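Local structure of probable methyltransferase (Bordetella pertussis, 3KTY) at residues A[75-89]-A[132-146]. The protein probably transfers methyl groups from S-adenosyl-L-methionine to RNA, as a SPOUT-class enzyme of the TrmH family whose SpoU methylase domain is present here. Sequence-based numbering, arbitrary orientation.
Sequences LEEALAPVTLAFALT and LTNAQIELCHRICHI
Strands 84-89 and 142-145 run side by side in the parallel sheet, bridged from F86-R142 to T89-H145, with their short axes 40° apart. The ladder passes from R142 N to A85 O, A87 N to R142 O, C144 N to A87 O and T89 N to C144 O. Where it begins, H141 extends it with its side chain: A85 N, 26° out of the imidazole plane, donates to ND1 at 2.9 Å in a bent bond, while T83 O sits over one ring face. Histidine suits this place because its ring nitrogen takes the N-H of A85 just before the first bridge, where a strand carbonyl would otherwise be expected; A85 O receives both H141 N and R142 N.

On one face of the sheet, R142 CB touches the F86 ring obliquely at CD1 (3.6 Å) and CE1; bends at chi2 and chi3 then carry the guanidinium away from the ring. The chi1 of C144 (76°) brings SG 3.6 Å from L88 CD1 and, obliquely, 5.2 Å from the F86 ring centroid. A105 of helix 102-115 covers F86 and C144 here. On the other face, small A87 leaves room for C140 SG, 3.8 Å from its CB, and for L132 and I137.

The residues leading into the two strands meet as well: L75 CD2 reaches Q136 CB (3.8 Å), and L139 CD1 lies against E76 CD (3.7 Å). T133 and Q136 form a capping box.

Backbone bonds thus fix the strand register, while apolar groups join both layers of this alpha-beta-alpha sandwich to the sheet.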
ATOM      1  N   LEU A  75      -7.396 -24.903  -2.257  1.00 30.45           N
ATOM      2  CA  LEU A  75      -6.166 -24.185  -2.532  1.00 32.92           C
ATOM      3  C   LEU A  75      -5.324 -25.065  -3.475  1.00 31.58           C
ATOM      4  O   LEU A  75      -4.626 -24.595  -4.392  1.00 32.04           O
ATOM      5  CB  LEU A  75      -5.444 -23.827  -1.217  1.00 29.13           C
ATOM      6  CG  LEU A  75      -4.144 -22.981  -1.326  1.00 34.49           C
ATOM      7  CD1 LEU A  75      -4.307 -21.629  -2.045  1.00 24.08           C
ATOM      8  CD2 LEU A  75      -3.489 -22.749   0.021  1.00 33.77           C
ATOM      9  N   GLU A  76      -5.429 -26.361  -3.277  1.00 32.88           N
ATOM     10  CA  GLU A  76      -4.818 -27.309  -4.209  1.00 35.57           C
ATOM     11  C   GLU A  76      -5.120 -26.966  -5.666  1.00 36.12           C
ATOM     12  O   GLU A  76      -4.200 -26.853  -6.470  1.00 38.25           O
ATOM     13  CB  GLU A  76      -5.269 -28.745  -3.888  1.00 37.84           C
ATOM     14  CG  GLU A  76      -4.630 -29.319  -2.624  1.00 44.84           C
ATOM     15  CD  GLU A  76      -5.446 -29.088  -1.345  1.00 50.36           C
ATOM     16  OE1 GLU A  76      -6.343 -28.213  -1.340  1.00 56.13           O
ATOM     17  OE2 GLU A  76      -5.184 -29.795  -0.340  1.00 49.76           O
ATOM     18  N   GLU A  77      -6.401 -26.844  -6.017  1.00 36.78           N
ATOM     19  CA  GLU A  77      -6.784 -26.423  -7.359  1.00 29.08           C
ATOM     20  C   GLU A  77      -6.096 -25.106  -7.797  1.00 35.68           C
ATOM     21  O   GLU A  77      -5.538 -24.997  -8.918  1.00 33.00           O
ATOM     22  CB  GLU A  77      -8.293 -26.255  -7.436  1.00 22.64           C
ATOM     23  CG  GLU A  77      -8.806 -26.021  -8.868  1.00 26.04           C
ATOM     24  CD  GLU A  77      -8.654 -27.299  -9.774  1.00 44.47           C
ATOM     25  OE1 GLU A  77      -8.233 -28.377  -9.279  1.00 40.40           O
ATOM     26  OE2 GLU A  77      -8.982 -27.232 -10.976  1.00 42.83           O
ATOM     27  N   ALA A  78      -6.131 -24.105  -6.905  1.00 40.41           N
ATOM     28  CA  ALA A  78      -5.536 -22.783  -7.195  1.00 34.29           C
ATOM     29  C   ALA A  78      -3.998 -22.838  -7.380  1.00 30.45           C
ATOM     30  O   ALA A  78      -3.420 -22.124  -8.207  1.00 31.69           O
ATOM     31  CB  ALA A  78      -5.944 -21.761  -6.160  1.00 23.68           C
ATOM     32  N   LEU A  79      -3.357 -23.739  -6.653  1.00 29.52           N
ATOM     33  CA  LEU A  79      -1.916 -23.956  -6.793  1.00 37.71           C
ATOM     34  C   LEU A  79      -1.467 -24.882  -7.922  1.00 39.81           C
ATOM     35  O   LEU A  79      -0.279 -24.889  -8.290  1.00 35.23           O
ATOM     36  CB  LEU A  79      -1.317 -24.428  -5.470  1.00 35.45           C
ATOM     37  CG  LEU A  79      -1.518 -23.334  -4.423  1.00 33.30           C
ATOM     38  CD1 LEU A  79      -0.858 -23.631  -3.110  1.00 39.00           C
ATOM     39  CD2 LEU A  79      -1.006 -22.025  -4.993  1.00 32.19           C
ATOM     40  N   ALA A  80      -2.382 -25.640  -8.519  1.00 41.24           N
ATOM     41  CA  ALA A  80      -1.917 -26.593  -9.530  1.00 34.07           C
ATOM     42  C   ALA A  80      -0.982 -25.954 -10.559  1.00 36.56           C
ATOM     43  O   ALA A  80       0.061 -26.499 -10.825  1.00 37.02           O
ATOM     44  CB  ALA A  80      -3.073 -27.333 -10.215  1.00 35.77           C
ATOM     45  N   PRO A  81      -1.329 -24.792 -11.132  1.00 36.40           N
ATOM     46  CA  PRO A  81      -0.338 -24.345 -12.119  1.00 44.49           C
ATOM     47  C   PRO A  81       0.791 -23.481 -11.522  1.00 48.80           C
ATOM     48  O   PRO A  81       1.617 -22.939 -12.234  1.00 56.88           O
ATOM     49  CB  PRO A  81      -1.162 -23.525 -13.123  1.00 45.79           C
ATOM     50  CG  PRO A  81      -2.550 -23.347 -12.497  1.00 41.21           C
ATOM     51  CD  PRO A  81      -2.504 -23.911 -11.098  1.00 36.83           C
ATOM     52  N   VAL A  82       0.874 -23.383 -10.217  1.00 40.75           N
ATOM     53  CA  VAL A  82       1.825 -22.449  -9.685  1.00 27.08           C
ATOM     54  C   VAL A  82       3.150 -23.108  -9.400  1.00 37.29           C
ATOM     55  O   VAL A  82       3.192 -24.127  -8.737  1.00 40.63           O
ATOM     56  CB  VAL A  82       1.283 -21.789  -8.414  1.00 28.77           C
ATOM     57  CG1 VAL A  82       2.381 -20.912  -7.779  1.00 29.04           C
ATOM     58  CG2 VAL A  82       0.023 -20.967  -8.763  1.00 24.34           C
ATOM     59  N   THR A  83       4.242 -22.492  -9.858  1.00 38.95           N
ATOM     60  CA  THR A  83       5.581 -23.022  -9.596  1.00 32.79           C
ATOM     61  C   THR A  83       6.294 -22.438  -8.377  1.00 35.43           C
ATOM     62  O   THR A  83       7.196 -23.064  -7.838  1.00 42.21           O
ATOM     63  CB  THR A  83       6.495 -22.963 -10.845  1.00 41.21           C
ATOM     64  OG1 THR A  83       6.606 -21.614 -11.314  1.00 46.21           O
ATOM     65  CG2 THR A  83       5.944 -23.827 -11.948  1.00 39.38           C
ATOM     66  N   LEU A  84       5.876 -21.255  -7.937  1.00 38.56           N
ATOM     67  CA  LEU A  84       6.446 -20.611  -6.747  1.00 37.81           C
ATOM     68  C   LEU A  84       5.346 -19.827  -6.014  1.00 37.06           C
ATOM     69  O   LEU A  84       4.808 -18.846  -6.531  1.00 37.24           O
ATOM     70  CB  LEU A  84       7.612 -19.681  -7.122  1.00 38.50           C
ATOM     71  CG  LEU A  84       8.183 -18.901  -5.932  1.00 44.60           C
ATOM     72  CD1 LEU A  84       8.698 -19.842  -4.843  1.00 34.12           C
ATOM     73  CD2 LEU A  84       9.281 -17.864  -6.348  1.00 49.38           C
ATOM     74  N   ALA A  85       4.993 -20.287  -4.824  1.00 27.61           N
ATOM     75  CA  ALA A  85       3.861 -19.728  -4.143  1.00 31.36           C
ATOM     76  C   ALA A  85       4.267 -19.233  -2.799  1.00 36.25           C
ATOM     77  O   ALA A  85       4.837 -19.982  -2.019  1.00 43.16           O
ATOM     78  CB  ALA A  85       2.744 -20.736  -4.009  1.00 20.99           C
ATOM     79  N   PHE A  86       3.966 -17.970  -2.526  1.00 32.94           N
ATOM     80  CA  PHE A  86       4.219 -17.426  -1.185  1.00 40.89           C
ATOM     81  C   PHE A  86       2.982 -17.387  -0.315  1.00 35.72           C
ATOM     82  O   PHE A  86       1.940 -16.851  -0.715  1.00 38.60           O
ATOM     83  CB  PHE A  86       4.812 -16.019  -1.269  1.00 31.29           C
ATOM     84  CG  PHE A  86       6.148 -15.983  -1.880  1.00 35.71           C
ATOM     85  CD1 PHE A  86       7.279 -16.155  -1.089  1.00 36.01           C
ATOM     86  CD2 PHE A  86       6.296 -15.788  -3.249  1.00 34.40           C
ATOM     87  CE1 PHE A  86       8.551 -16.099  -1.655  1.00 40.14           C
ATOM     88  CE2 PHE A  86       7.565 -15.732  -3.839  1.00 31.57           C
ATOM     89  CZ  PHE A  86       8.689 -15.893  -3.040  1.00 38.30           C
ATOM     90  N   ALA A  87       3.093 -17.963   0.870  1.00 32.62           N
ATOM     91  CA  ALA A  87       2.070 -17.757   1.885  1.00 33.40           C
ATOM     92  C   ALA A  87       2.309 -16.399   2.581  1.00 41.13           C
ATOM     93  O   ALA A  87       3.273 -16.234   3.326  1.00 42.90           O
ATOM     94  CB  ALA A  87       2.120 -18.854   2.892  1.00 23.94           C
ATOM     95  N   LEU A  88       1.412 -15.447   2.369  1.00 44.81           N
ATOM     96  CA  LEU A  88       1.503 -14.142   3.029  1.00 45.07           C
ATOM     97  C   LEU A  88       0.851 -14.085   4.427  1.00 44.57           C
ATOM     98  O   LEU A  88      -0.341 -14.357   4.604  1.00 45.77           O
ATOM     99  CB  LEU A  88       0.880 -13.081   2.126  1.00 49.91           C
ATOM    100  CG  LEU A  88       1.299 -11.651   2.457  1.00 51.37           C
ATOM    101  CD1 LEU A  88       2.690 -11.659   3.035  1.00 54.10           C
ATOM    102  CD2 LEU A  88       1.250 -10.790   1.226  1.00 42.80           C
ATOM    103  N   THR A  89       1.626 -13.704   5.425  1.00 55.55           N
ATOM    104  CA  THR A  89       1.097 -13.656   6.786  1.00 66.71           C
ATOM    105  C   THR A  89       1.370 -12.353   7.560  1.00 79.63           C
ATOM    106  O   THR A  89       2.127 -11.459   7.116  1.00 78.13           O
ATOM    107  CB  THR A  89       1.679 -14.793   7.600  1.00 66.94           C
ATOM    108  OG1 THR A  89       3.029 -14.468   7.944  1.00 69.92           O
ATOM    109  CG2 THR A  89       1.663 -16.095   6.798  1.00 61.41           C
ATOM    110  N   LEU A 132      -4.340 -18.138   7.508  1.00 88.08           N
ATOM    111  CA  LEU A 132      -4.243 -19.313   6.666  1.00 76.91           C
ATOM    112  C   LEU A 132      -4.074 -20.515   7.560  1.00 70.28           C
ATOM    113  O   LEU A 132      -3.355 -20.453   8.552  1.00 62.42           O
ATOM    114  CB  LEU A 132      -3.040 -19.195   5.733  1.00 69.04           C
ATOM    115  CG  LEU A 132      -3.108 -18.158   4.620  1.00 58.01           C
ATOM    116  CD1 LEU A 132      -1.731 -17.829   4.137  1.00 52.91           C
ATOM    117  CD2 LEU A 132      -3.931 -18.698   3.495  1.00 63.68           C
ATOM    118  N   THR A 133      -4.728 -21.619   7.225  1.00 66.67           N
ATOM    119  CA  THR A 133      -4.629 -22.781   8.106  1.00 68.34           C
ATOM    120  C   THR A 133      -3.225 -23.322   7.971  1.00 69.03           C
ATOM    121  O   THR A 133      -2.527 -23.006   6.995  1.00 72.97           O
ATOM    122  CB  THR A 133      -5.647 -23.888   7.782  1.00 66.38           C
ATOM    123  OG1 THR A 133      -5.189 -24.650   6.659  1.00 64.92           O
ATOM    124  CG2 THR A 133      -7.013 -23.298   7.477  1.00 64.41           C
ATOM    125  N   ASN A 134      -2.792 -24.115   8.946  1.00 68.41           N
ATOM    126  CA  ASN A 134      -1.438 -24.647   8.891  1.00 70.29           C
ATOM    127  C   ASN A 134      -1.263 -25.475   7.623  1.00 68.63           C
ATOM    128  O   ASN A 134      -0.223 -25.414   6.951  1.00 71.08           O
ATOM    129  CB  ASN A 134      -1.078 -25.418  10.168  1.00 73.83           C
ATOM    130  CG  ASN A 134      -0.214 -24.581  11.126  1.00 79.64           C
ATOM    131  OD1 ASN A 134       0.081 -23.409  10.852  1.00 78.10           O
ATOM    132  ND2 ASN A 134       0.201 -25.180  12.239  1.00 82.25           N
ATOM    133  N   ALA A 135      -2.319 -26.200   7.277  1.00 57.28           N
ATOM    134  CA  ALA A 135      -2.334 -27.045   6.098  1.00 52.54           C
ATOM    135  C   ALA A 135      -2.312 -26.244   4.804  1.00 46.55           C
ATOM    136  O   ALA A 135      -1.772 -26.695   3.809  1.00 50.88           O
ATOM    137  CB  ALA A 135      -3.547 -27.961   6.132  1.00 54.45           C
ATOM    138  N   GLN A 136      -2.920 -25.067   4.801  1.00 48.03           N
ATOM    139  CA  GLN A 136      -2.869 -24.218   3.624  1.00 49.51           C
ATOM    140  C   GLN A 136      -1.444 -23.683   3.445  1.00 54.51           C
ATOM    141  O   GLN A 136      -0.848 -23.736   2.357  1.00 49.71           O
ATOM    142  CB  GLN A 136      -3.900 -23.101   3.742  1.00 57.95           C
ATOM    143  CG  GLN A 136      -5.326 -23.633   3.658  1.00 66.39           C
ATOM    144  CD  GLN A 136      -6.399 -22.543   3.696  1.00 69.10           C
ATOM    145  OE1 GLN A 136      -6.350 -21.605   4.515  1.00 57.28           O
ATOM    146  NE2 GLN A 136      -7.395 -22.680   2.811  1.00 69.94           N
ATOM    147  N   ILE A 137      -0.883 -23.207   4.543  1.00 54.33           N
ATOM    148  CA  ILE A 137       0.499 -22.779   4.551  1.00 53.09           C
ATOM    149  C   ILE A 137       1.459 -23.871   4.092  1.00 49.55           C
ATOM    150  O   ILE A 137       2.345 -23.612   3.284  1.00 47.02           O
ATOM    151  CB  ILE A 137       0.886 -22.258   5.934  1.00 58.08           C
ATOM    152  CG1 ILE A 137       0.123 -20.953   6.206  1.00 56.26           C
ATOM    153  CG2 ILE A 137       2.398 -22.065   6.037  1.00 52.57           C
ATOM    154  CD1 ILE A 137       0.299 -20.401   7.606  1.00 54.73           C
ATOM    155  N   GLU A 138       1.272 -25.095   4.568  1.00 54.11           N
ATOM    156  CA  GLU A 138       2.162 -26.192   4.156  1.00 58.77           C
ATOM    157  C   GLU A 138       2.153 -26.440   2.647  1.00 54.80           C
ATOM    158  O   GLU A 138       3.120 -26.967   2.104  1.00 55.05           O
ATOM    159  CB  GLU A 138       1.902 -27.505   4.918  1.00 54.84           C
ATOM    160  CG  GLU A 138       3.135 -28.444   4.867  1.00138.96           C
ATOM    161  CD  GLU A 138       2.931 -29.848   5.476  1.00142.17           C
ATOM    162  OE1 GLU A 138       1.839 -30.140   6.021  1.00145.32           O
ATOM    163  OE2 GLU A 138       3.882 -30.665   5.408  1.00140.38           O
ATOM    164  N   LEU A 139       1.072 -26.037   1.978  1.00 48.59           N
ATOM    165  CA  LEU A 139       0.958 -26.193   0.534  1.00 45.06           C
ATOM    166  C   LEU A 139       1.804 -25.193  -0.262  1.00 46.30           C
ATOM    167  O   LEU A 139       1.991 -25.354  -1.459  1.00 52.49           O
ATOM    168  CB  LEU A 139      -0.498 -26.061   0.101  1.00 46.17           C
ATOM    169  CG  LEU A 139      -1.501 -27.145   0.542  1.00 50.70           C
ATOM    170  CD1 LEU A 139      -2.903 -26.836   0.015  1.00 53.23           C
ATOM    171  CD2 LEU A 139      -1.050 -28.550   0.103  1.00 41.22           C
ATOM    172  N   CYS A 140       2.305 -24.155   0.389  1.00 45.58           N
ATOM    173  CA  CYS A 140       3.080 -23.123  -0.334  1.00 47.74           C
ATOM    174  C   CYS A 140       4.580 -23.383  -0.284  1.00 47.23           C
ATOM    175  O   CYS A 140       5.061 -24.131   0.558  1.00 51.21           O
ATOM    176  CB  CYS A 140       2.784 -21.734   0.219  1.00 41.20           C
ATOM    177  SG  CYS A 140       1.057 -21.297   0.147  1.00 48.79           S
ATOM    178  N   HIS A 141       5.328 -22.775  -1.189  1.00 46.84           N
ATOM    179  CA  HIS A 141       6.771 -23.007  -1.195  1.00 50.94           C
ATOM    180  C   HIS A 141       7.440 -22.255  -0.069  1.00 53.35           C
ATOM    181  O   HIS A 141       8.324 -22.787   0.600  1.00 58.01           O
ATOM    182  CB  HIS A 141       7.380 -22.647  -2.541  1.00 48.54           C
ATOM    183  CG  HIS A 141       6.806 -23.436  -3.674  1.00 58.45           C
ATOM    184  ND1 HIS A 141       5.680 -23.038  -4.365  1.00 58.71           N
ATOM    185  CD2 HIS A 141       7.186 -24.617  -4.221  1.00 60.71           C
ATOM    186  CE1 HIS A 141       5.395 -23.933  -5.294  1.00 60.05           C
ATOM    187  NE2 HIS A 141       6.298 -24.898  -5.232  1.00 66.41           N
ATOM    188  N   ARG A 142       6.978 -21.033   0.170  1.00 50.87           N
ATOM    189  CA  ARG A 142       7.572 -20.179   1.189  1.00 52.61           C
ATOM    190  C   ARG A 142       6.532 -19.429   1.981  1.00 49.47           C
ATOM    191  O   ARG A 142       5.388 -19.236   1.509  1.00 39.34           O
ATOM    192  CB  ARG A 142       8.478 -19.152   0.542  1.00 54.36           C
ATOM    193  CG  ARG A 142       9.621 -19.750  -0.215  1.00 60.02           C
ATOM    194  CD  ARG A 142      10.750 -20.081   0.724  1.00 61.49           C
ATOM    195  NE  ARG A 142      11.989 -19.851   0.018  1.00 70.85           N
ATOM    196  CZ  ARG A 142      12.891 -18.931   0.339  1.00 66.48           C
ATOM    197  NH1 ARG A 142      13.977 -18.827  -0.403  1.00 68.59           N
ATOM    198  NH2 ARG A 142      12.728 -18.140   1.394  1.00 65.77           N
ATOM    199  N   ILE A 143       6.947 -19.016   3.180  1.00 45.32           N
ATOM    200  CA  ILE A 143       6.202 -18.076   3.999  1.00 48.50           C
ATOM    201  C   ILE A 143       6.872 -16.740   3.822  1.00 56.22           C
ATOM    202  O   ILE A 143       8.104 -16.641   3.824  1.00 68.01           O
ATOM    203  CB  ILE A 143       6.344 -18.374   5.486  1.00 53.51           C
ATOM    204  CG1 ILE A 143       7.310 -19.544   5.731  1.00 58.93           C
ATOM    205  CG2 ILE A 143       4.998 -18.558   6.122  1.00 58.77           C
ATOM    206  CD1 ILE A 143       6.648 -20.946   5.839  1.00 69.46           C
ATOM    207  N   CYS A 144       6.084 -15.694   3.672  1.00 53.94           N
ATOM    208  CA  CYS A 144       6.665 -14.374   3.796  1.00 56.69           C
ATOM    209  C   CYS A 144       5.752 -13.513   4.668  1.00 54.57           C
ATOM    210  O   CYS A 144       4.627 -13.900   4.952  1.00 54.26           O
ATOM    211  CB  CYS A 144       6.998 -13.759   2.430  1.00 44.78           C
ATOM    212  SG  CYS A 144       5.612 -13.173   1.551  1.00 74.40           S
ATOM    213  N   HIS A 145       6.260 -12.392   5.150  1.00 47.84           N
ATOM    214  CA  HIS A 145       5.464 -11.548   6.031  1.00 55.26           C
ATOM    215  C   HIS A 145       5.657 -10.074   5.724  1.00 50.76           C
ATOM    216  O   HIS A 145       6.639  -9.666   5.090  1.00 44.31           O
ATOM    217  CB  HIS A 145       5.734 -11.846   7.515  1.00 56.53           C
ATOM    218  CG  HIS A 145       6.930 -11.148   8.067  1.00 71.51           C
ATOM    219  ND1 HIS A 145       6.872 -10.359   9.197  1.00 81.39           N
ATOM    220  CD2 HIS A 145       8.217 -11.108   7.646  1.00 79.68           C
ATOM    221  CE1 HIS A 145       8.075  -9.876   9.459  1.00 81.82           C
ATOM    222  NE2 HIS A 145       8.909 -10.313   8.532  1.00 84.38           N
ATOM    223  N   ILE A 146       4.686  -9.283   6.144  1.00 47.90           N
ATOM    224  CA  ILE A 146       4.787  -7.843   6.001  1.00 42.72           C
ATOM    225  C   ILE A 146       5.038  -7.362   7.411  1.00 44.44           C
ATOM    226  O   ILE A 146       4.161  -7.492   8.270  1.00 44.38           O
ATOM    227  CB  ILE A 146       3.496  -7.264   5.435  1.00 47.12           C
ATOM    228  CG1 ILE A 146       3.204  -7.893   4.066  1.00 42.95           C
ATOM    229  CG2 ILE A 146       3.577  -5.767   5.331  1.00 50.16           C
ATOM    230  CD1 ILE A 146       2.245  -7.109   3.217  1.00 41.25           C
TER
HETATM  231  O   HOH W   1      -8.103 -25.297   0.614  1.00 51.26           O